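Local coordinates for protein metallo-beta-lactamase (Serratia marcescens, PDB 3VPE) that probably hydrolyses the beta-lactam ring of antibiotics, as a metallo-beta-lactamase of the B3 type with two zinc ions in its active site, at residues Gly25-Leu30 / Ile210-His215; Leu69-His74 / Phe172-Thr177. All blocks are in the same frame, centred on the assembly; numbering follows the deposited sequence.

In the fold
Interactions 1 and 2 are both buried, their centres about 9 Å apart. Interaction 1 spans the two sheets of the alpha-beta/beta-alpha sandwich; interaction 2 joins the loop after strand 65-69 of the seven-stranded sheet to the end of strand 166-173. They reach the same five-stranded sheet, in which strands 210-213 and 166-173 are neighbours, and Phe172 of interaction 2 packs on Val29 and Ser27 of interaction 1. Interaction 1 begins in apolar side chains and finishes at the partly exposed His215 on one zinc ion, with backbone carbonyls as its acceptors. Interaction 2 instead centres on a histidine-carboxylate bond behind the other zinc ion. Water 2 binds both metals.

Interaction 1: residues Gly25-Leu30 / Ile210-His215; sequences GISAVL and IAIAAH. With ZN (zinc ion), chain C.
Ser27 bonds twice to the end of segment 210-215, through its backbone and through its side chain. Its N-H points at Ala214 O over 3.0 Å with an angle of 166° at the hydrogen, while its OG donates to Ala213 O at 2.8 Å. Both carbonyls receive their donor moderately tilted from the carbonyl plane. The hydroxyl reaches its acceptor because OG stands anti to the carbonyl carbon of Ser27 (chi1 -61°), on a CA-CB bond that already points across the gap. Two successive carbonyls, just where strand 210-213 gives way to the loop carrying His215, are thus held by a single residue. Beside this pair the packing is close and buried: Val29 CG2 makes an apolar contact with Ile212 CD1 at 4.0 Å, and Ile212 CG2 packs against the Ser27 hydroxyl, 3.8 Å from OG. Phe172 touches all three of these side chains. The touching parts run 150° apart, but their strands belong to different sheets, 29-31 to the seven-stranded and 210-213 to the five-stranded one, so the contact spans the inside of the alpha-beta/beta-alpha sandwich of the metallo-beta-lactamase fold. Towards the metal the character changes. Ile26 and His215 lie side by side and point the same way, with CD1 of Ile26 3.4 Å from His215 CE1, approaching the ring obliquely. Here water mediates the polar contact: water 1 donates to Gly25 O and accepts from His215 ND1. With ND1 engaged as a donor, His215 NE2 is left to bind the zinc ion at 2.0 Å, alongside Asp76 and His77. Waters 2 and 3 complete the coordination of this metal; His215 is the one touching residue that is not fully buried.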
ATOM      1  N   GLY A  25       1.713  11.194   5.903  1.00 18.16           N
ATOM      2  CA  GLY A  25       2.862  10.659   5.211  1.00 17.34           C
ATOM      3  C   GLY A  25       2.770   9.238   4.658  1.00 16.52           C
ATOM      4  O   GLY A  25       3.626   8.850   3.878  1.00 17.05           O
ATOM      5  N   ILE A  26       1.752   8.475   5.070  1.00 16.13           N
ATOM      6  CA  ILE A  26       1.637   7.071   4.620  1.00 15.05           C
ATOM      7  C   ILE A  26       0.200   6.786   4.191  1.00 14.31           C
ATOM      8  O   ILE A  26      -0.765   7.075   4.913  1.00 15.00           O
ATOM      9  CB  ILE A  26       1.995   6.057   5.723  1.00 14.82           C
ATOM     10  CG1 ILE A  26       3.454   6.236   6.200  1.00 15.03           C
ATOM     11  CG2 ILE A  26       1.769   4.608   5.240  1.00 16.34           C
ATOM     12  CD1 ILE A  26       4.487   5.841   5.161  1.00 15.71           C
ATOM     13  N   SER A  27       0.046   6.205   3.009  1.00 13.33           N
ATOM     14  CA  SER A  27      -1.305   5.906   2.532  1.00 12.87           C
ATOM     15  C   SER A  27      -1.981   4.756   3.228  1.00 13.58           C
ATOM     16  O   SER A  27      -1.360   3.755   3.551  1.00 13.53           O
ATOM     17  CB  SER A  27      -1.328   5.589   1.031  1.00 11.90           C
ATOM     18  OG  SER A  27      -0.874   6.693   0.281  1.00 12.63           O
ATOM     19  N   ALA A  28      -3.266   4.943   3.484  1.00 13.29           N
ATOM     20  CA  ALA A  28      -4.153   3.846   3.814  1.00 12.68           C
ATOM     21  C   ALA A  28      -5.475   4.144   3.117  1.00 12.85           C
ATOM     22  O   ALA A  28      -5.877   5.304   3.042  1.00 14.08           O
ATOM     23  CB  ALA A  28      -4.332   3.683   5.323  1.00 14.02           C
ATOM     24  N   VAL A  29      -6.131   3.107   2.596  1.00 12.45           N
ATOM     25  CA  VAL A  29      -7.347   3.266   1.811  1.00 13.60           C
ATOM     26  C   VAL A  29      -8.442   2.379   2.361  1.00 13.88           C
ATOM     27  O   VAL A  29      -8.222   1.205   2.703  1.00 13.51           O
ATOM     28  CB  VAL A  29      -7.088   2.979   0.308  1.00 14.17           C
ATOM     29  CG1 VAL A  29      -8.374   2.647  -0.438  1.00 14.90           C
ATOM     30  CG2 VAL A  29      -6.387   4.177  -0.317  1.00 14.33           C
ATOM     31  N   LEU A  30      -9.642   2.970   2.470  1.00 14.02           N
ATOM     32  CA  LEU A  30     -10.810   2.194   2.805  1.00 14.36           C
ATOM     33  C   LEU A  30     -11.641   2.027   1.554  1.00 13.91           C
ATOM     34  O   LEU A  30     -11.978   3.014   0.910  1.00 14.32           O
ATOM     35  CB  LEU A  30     -11.634   2.898   3.875  1.00 15.09           C
ATOM     36  CG  LEU A  30     -12.726   1.988   4.442  1.00 16.77           C
ATOM     37  CD1 LEU A  30     -12.152   0.945   5.391  1.00 17.20           C
ATOM     38  CD2 LEU A  30     -13.723   2.835   5.183  1.00 18.39           C
ATOM     39  N   ILE A 210      -6.412   5.323 -11.675  1.00 14.36           N
ATOM     40  CA  ILE A 210      -6.150   6.034 -10.449  1.00 14.17           C
ATOM     41  C   ILE A 210      -5.103   5.242  -9.669  1.00 13.98           C
ATOM     42  O   ILE A 210      -5.382   4.121  -9.256  1.00 14.76           O
ATOM     43  CB  ILE A 210      -7.428   6.165  -9.559  1.00 14.99           C
ATOM     44  CG1 ILE A 210      -8.520   6.971 -10.293  1.00 14.93           C
ATOM     45  CG2 ILE A 210      -7.059   6.813  -8.224  1.00 15.87           C
ATOM     46  CD1 ILE A 210      -9.862   6.999  -9.572  1.00 15.72           C
ATOM     47  N   ALA A 211      -3.924   5.825  -9.450  1.00 14.09           N
ATOM     48  CA  ALA A 211      -2.908   5.194  -8.606  1.00 13.86           C
ATOM     49  C   ALA A 211      -2.813   5.900  -7.268  1.00 13.40           C
ATOM     50  O   ALA A 211      -2.780   7.145  -7.178  1.00 13.25           O
ATOM     51  CB  ALA A 211      -1.550   5.156  -9.281  1.00 13.81           C
ATOM     52  N   ILE A 212      -2.768   5.074  -6.216  1.00 13.96           N
ATOM     53  CA  ILE A 212      -2.492   5.535  -4.838  1.00 14.02           C
ATOM     54  C   ILE A 212      -1.195   4.855  -4.430  1.00 13.83           C
ATOM     55  O   ILE A 212      -1.157   3.639  -4.281  1.00 13.95           O
ATOM     56  CB  ILE A 212      -3.617   5.176  -3.842  1.00 15.31           C
ATOM     57  CG1 ILE A 212      -4.942   5.795  -4.351  1.00 15.67           C
ATOM     58  CG2 ILE A 212      -3.237   5.639  -2.441  1.00 16.26           C
ATOM     59  CD1 ILE A 212      -6.190   4.947  -4.197  1.00 15.58           C
ATOM     60  N   ALA A 213      -0.117   5.631  -4.321  1.00 12.58           N
ATOM     61  CA  ALA A 213       1.193   5.039  -3.973  1.00 12.29           C
ATOM     62  C   ALA A 213       1.308   4.917  -2.464  1.00 12.16           C
ATOM     63  O   ALA A 213       0.805   5.749  -1.710  1.00 12.21           O
ATOM     64  CB  ALA A 213       2.325   5.917  -4.523  1.00 12.52           C
ATOM     65  N   ALA A 214       1.973   3.860  -2.011  1.00 12.16           N
ATOM     66  CA  ALA A 214       2.087   3.602  -0.575  1.00 13.34           C
ATOM     67  C   ALA A 214       2.661   4.820   0.185  1.00 12.81           C
ATOM     68  O   ALA A 214       2.160   5.130   1.251  1.00 13.32           O
ATOM     69  CB  ALA A 214       2.901   2.331  -0.348  1.00 14.04           C
ATOM     70  N   HIS A 215       3.680   5.470  -0.388  1.00 13.40           N
ATOM     71  CA  HIS A 215       4.055   6.823   0.026  1.00 14.11           C
ATOM     72  C   HIS A 215       3.317   7.759  -0.903  1.00 13.47           C
ATOM     73  O   HIS A 215       3.650   7.814  -2.089  1.00 13.73           O
ATOM     74  CB  HIS A 215       5.566   6.991  -0.067  1.00 14.22           C
ATOM     75  CG  HIS A 215       6.292   6.258   1.013  1.00 15.18           C
ATOM     76  ND1 HIS A 215       6.587   6.838   2.210  1.00 15.06           N
ATOM     77  CD2 HIS A 215       6.773   4.949   1.068  1.00 14.47           C
ATOM     78  CE1 HIS A 215       7.177   5.925   3.019  1.00 15.61           C
ATOM     79  NE2 HIS A 215       7.316   4.767   2.315  1.00 15.83           N
TER
HETATM   80 ZN    ZN C 302       7.598   2.891   3.097  1.00 14.16          ZN
HETATM   81  O   HOH W   1       5.925   9.450   2.601  1.00 19.50           O
HETATM   82  O   HOH W   2       9.039   1.549   3.739  1.00 13.92           O
HETATM   83  O   HOH W   3       8.259   2.193   1.102  1.00 15.95           O

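Interaction 2: residues Leu69-His74 / Phe172-Thr177; sequences LSTHSH and FADSLT. With ZN (zinc ion), chain B; ACT (acetate ion), chain I.
His72 presents the ND1 edge of its imidazole to the carboxylate of Asp174. The donor and Asp174 OD1 are 2.6 Å apart, with an angle of 160° at the hydrogen. OD1 lies close to the ring plane and accepts the hydrogen bond on its syn lone pair, the side of the other carboxylate oxygen, although ring and carboxylate planes are turned 42° against each other. The ring reaches the carboxylate because the imidazole stands between the backbone N and carbonyl carbon of His72 (chi1 71°), while the carboxylate extends anti to the N of Asp174. Thr71 crosses the carboxylate obliquely, with CB 3.3 Å from Asp174 OD1. Its methyl CG2 meets the Phe172 ring at an oblique approach, 3.4 Å from CD2, the two side chains crossing at about a right angle. The hydroxyl of Thr71 is hydrogen-bonded to Asp41. Farther along, Ser175 OG stands at the His72 ring edge, 3.4 Å from CE1, and Leu176 N donates to a bound acetate, probably from the crystallisation liquor. His72 and His74 belong to the HxHxDH motif of the superfamily, in the loop between strand 65-69 and helix 75-78. They bind one zinc ion with different nitrogens, His72 by NE2 at 2.0 Å and His74 by ND1 at 2.1 Å; His150 and water 2 complete the site. Asp174 is therefore a second-shell residue: by occupying ND1 it fixes the rotation of the His72 ring and commits NE2 to the metal, and a carboxylate hydrogen-bonded to ND1 would probably make the imidazole a stronger zinc ligand.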
ATOM      1  N   LEU A  69      -5.588  -5.422   3.813  1.00 13.82           N
ATOM      2  CA  LEU A  69      -4.602  -5.876   2.815  1.00 13.55           C
ATOM      3  C   LEU A  69      -3.277  -5.211   3.114  1.00 14.01           C
ATOM      4  O   LEU A  69      -3.252  -4.021   3.386  1.00 14.43           O
ATOM      5  CB  LEU A  69      -5.080  -5.525   1.400  1.00 13.25           C
ATOM      6  CG  LEU A  69      -6.530  -5.931   1.092  1.00 14.45           C
ATOM      7  CD1 LEU A  69      -6.803  -5.562  -0.366  1.00 14.01           C
ATOM      8  CD2 LEU A  69      -6.772  -7.408   1.316  1.00 14.88           C
ATOM      9  N   SER A  70      -2.173  -5.960   3.077  1.00 13.00           N
ATOM     10  CA  SER A  70      -0.862  -5.367   3.300  1.00 13.28           C
ATOM     11  C   SER A  70      -0.107  -5.237   1.973  1.00 12.33           C
ATOM     12  O   SER A  70      -0.003  -6.218   1.250  1.00 13.22           O
ATOM     13  CB  SER A  70      -0.060  -6.295   4.229  1.00 12.67           C
ATOM     14  OG  SER A  70       1.299  -5.841   4.357  1.00 13.64           O
ATOM     15  N   THR A  71       0.428  -4.053   1.676  1.00 11.70           N
ATOM     16  CA  THR A  71       1.392  -3.917   0.565  1.00 12.31           C
ATOM     17  C   THR A  71       2.706  -4.597   0.937  1.00 12.40           C
ATOM     18  O   THR A  71       3.105  -5.571   0.302  1.00 11.73           O
ATOM     19  CB  THR A  71       1.676  -2.442   0.205  1.00 12.46           C
ATOM     20  OG1 THR A  71       2.028  -1.714   1.388  1.00 13.05           O
ATOM     21  CG2 THR A  71       0.427  -1.810  -0.497  1.00 13.18           C
ATOM     22  N   HIS A  72       3.386  -4.105   1.974  1.00 12.37           N
ATOM     23  CA  HIS A  72       4.596  -4.783   2.407  1.00 12.64           C
ATOM     24  C   HIS A  72       4.838  -4.568   3.887  1.00 13.10           C
ATOM     25  O   HIS A  72       4.308  -3.625   4.513  1.00 13.79           O
ATOM     26  CB  HIS A  72       5.816  -4.404   1.537  1.00 13.18           C
ATOM     27  CG  HIS A  72       6.314  -2.998   1.746  1.00 12.92           C
ATOM     28  ND1 HIS A  72       5.908  -1.965   0.996  1.00 13.50           N
ATOM     29  CD2 HIS A  72       7.270  -2.495   2.625  1.00 12.99           C
ATOM     30  CE1 HIS A  72       6.546  -0.841   1.387  1.00 13.34           C
ATOM     31  NE2 HIS A  72       7.377  -1.160   2.395  1.00 12.52           N
ATOM     32  N   SER A  73       5.656  -5.464   4.437  1.00 13.83           N
ATOM     33  CA  SER A  73       5.855  -5.606   5.879  1.00 13.69           C
ATOM     34  C   SER A  73       6.993  -4.741   6.460  1.00 13.81           C
ATOM     35  O   SER A  73       7.932  -5.273   7.102  1.00 14.69           O
ATOM     36  CB  SER A  73       6.018  -7.112   6.174  1.00 14.62           C
ATOM     37  OG  SER A  73       7.023  -7.649   5.340  1.00 14.61           O
ATOM     38  N   HIS A  74       6.934  -3.430   6.209  1.00 13.43           N
ATOM     39  CA  HIS A  74       7.808  -2.461   6.887  1.00 13.86           C
ATOM     40  C   HIS A  74       6.976  -1.694   7.861  1.00 14.67           C
ATOM     41  O   HIS A  74       5.778  -1.484   7.599  1.00 13.86           O
ATOM     42  CB  HIS A  74       8.460  -1.521   5.897  1.00 13.33           C
ATOM     43  CG  HIS A  74       9.576  -2.149   5.124  1.00 13.02           C
ATOM     44  ND1 HIS A  74      10.024  -1.647   3.966  1.00 13.02           N
ATOM     45  CD2 HIS A  74      10.357  -3.266   5.400  1.00 13.74           C
ATOM     46  CE1 HIS A  74      11.035  -2.410   3.517  1.00 13.46           C
ATOM     47  NE2 HIS A  74      11.236  -3.398   4.395  1.00 13.54           N
ATOM     48  N   PHE A 172      -3.506   0.375  -5.811  1.00 11.87           N
ATOM     49  CA  PHE A 172      -2.735   0.760  -4.616  1.00 11.65           C
ATOM     50  C   PHE A 172      -1.339   0.188  -4.835  1.00 12.31           C
ATOM     51  O   PHE A 172      -1.127  -1.012  -4.671  1.00 12.32           O
ATOM     52  CB  PHE A 172      -3.401   0.229  -3.347  1.00 11.95           C
ATOM     53  CG  PHE A 172      -2.902   0.869  -2.061  1.00 12.15           C
ATOM     54  CD1 PHE A 172      -3.748   1.653  -1.302  1.00 12.15           C
ATOM     55  CD2 PHE A 172      -1.593   0.695  -1.610  1.00 12.28           C
ATOM     56  CE1 PHE A 172      -3.330   2.244  -0.101  1.00 13.17           C
ATOM     57  CE2 PHE A 172      -1.150   1.267  -0.417  1.00 12.04           C
ATOM     58  CZ  PHE A 172      -2.023   2.042   0.355  1.00 11.83           C
ATOM     59  N   ALA A 173      -0.405   1.068  -5.248  1.00 12.56           N
ATOM     60  CA  ALA A 173       0.918   0.672  -5.695  1.00 12.78           C
ATOM     61  C   ALA A 173       1.867   0.493  -4.534  1.00 13.38           C
ATOM     62  O   ALA A 173       2.132   1.419  -3.761  1.00 13.47           O
ATOM     63  CB  ALA A 173       1.499   1.703  -6.691  1.00 13.73           C
ATOM     64  N   ASP A 174       2.358  -0.729  -4.400  1.00 12.49           N
ATOM     65  CA  ASP A 174       3.407  -0.987  -3.423  1.00 12.81           C
ATOM     66  C   ASP A 174       4.650  -0.203  -3.815  1.00 13.01           C
ATOM     67  O   ASP A 174       4.827   0.227  -4.971  1.00 13.31           O
ATOM     68  CB  ASP A 174       3.703  -2.480  -3.414  1.00 13.75           C
ATOM     69  CG  ASP A 174       4.587  -2.898  -2.245  1.00 15.55           C
ATOM     70  OD1 ASP A 174       4.616  -2.136  -1.239  1.00 17.14           O
ATOM     71  OD2 ASP A 174       5.182  -3.994  -2.345  1.00 17.79           O
ATOM     72  N   SER A 175       5.552  -0.051  -2.852  1.00 13.18           N
ATOM     73  CA  SER A 175       6.819   0.654  -3.119  1.00 12.54           C
ATOM     74  C   SER A 175       7.749  -0.138  -3.997  1.00 12.91           C
ATOM     75  O   SER A 175       7.922  -1.337  -3.779  1.00 13.58           O
ATOM     76  CB  SER A 175       7.532   0.878  -1.784  1.00 12.89           C
ATOM     77  OG  SER A 175       6.701   1.659  -0.945  1.00 14.73           O
ATOM     78  N   LEU A 176       8.362   0.548  -4.964  1.00 12.69           N
ATOM     79  CA  LEU A 176       9.258  -0.091  -5.932  1.00 13.86           C
ATOM     80  C   LEU A 176      10.663   0.470  -5.783  1.00 14.32           C
ATOM     81  O   LEU A 176      11.463   0.440  -6.729  1.00 14.82           O
ATOM     82  CB  LEU A 176       8.766   0.133  -7.362  1.00 15.02           C
ATOM     83  CG  LEU A 176       7.320  -0.328  -7.640  1.00 15.01           C
ATOM     84  CD1 LEU A 176       6.942  -0.141  -9.119  1.00 16.01           C
ATOM     85  CD2 LEU A 176       7.062  -1.779  -7.210  1.00 15.80           C
ATOM     86  N   THR A 177      10.956   0.970  -4.583  1.00 14.08           N
ATOM     87  CA  THR A 177      12.227   1.672  -4.325  1.00 14.38           C
ATOM     88  C   THR A 177      13.377   0.787  -3.795  1.00 14.72           C
ATOM     89  O   THR A 177      13.197   0.019  -2.821  1.00 14.46           O
ATOM     90  CB  THR A 177      11.990   2.775  -3.303  1.00 15.32           C
ATOM     91  OG1 THR A 177      11.279   2.216  -2.179  1.00 15.15           O
ATOM     92  CG2 THR A 177      11.150   3.886  -3.947  1.00 15.80           C
TER
HETATM   93 ZN    ZN B 301       9.134  -0.188   2.815  1.00 13.56          ZN
HETATM   94  C   ACT I 308       8.189   4.197  -5.769  1.00 21.81           C
HETATM   95  O   ACT I 308       8.357   5.200  -5.034  1.00 24.04           O
HETATM   96  OXT ACT I 308       7.508   3.241  -5.349  1.00 16.08           O
HETATM   97  CH3 ACT I 308       8.815   4.179  -7.159  1.00 19.87           C
HETATM   98  O   HOH W   2       9.039   1.549   3.739  1.00 13.92           O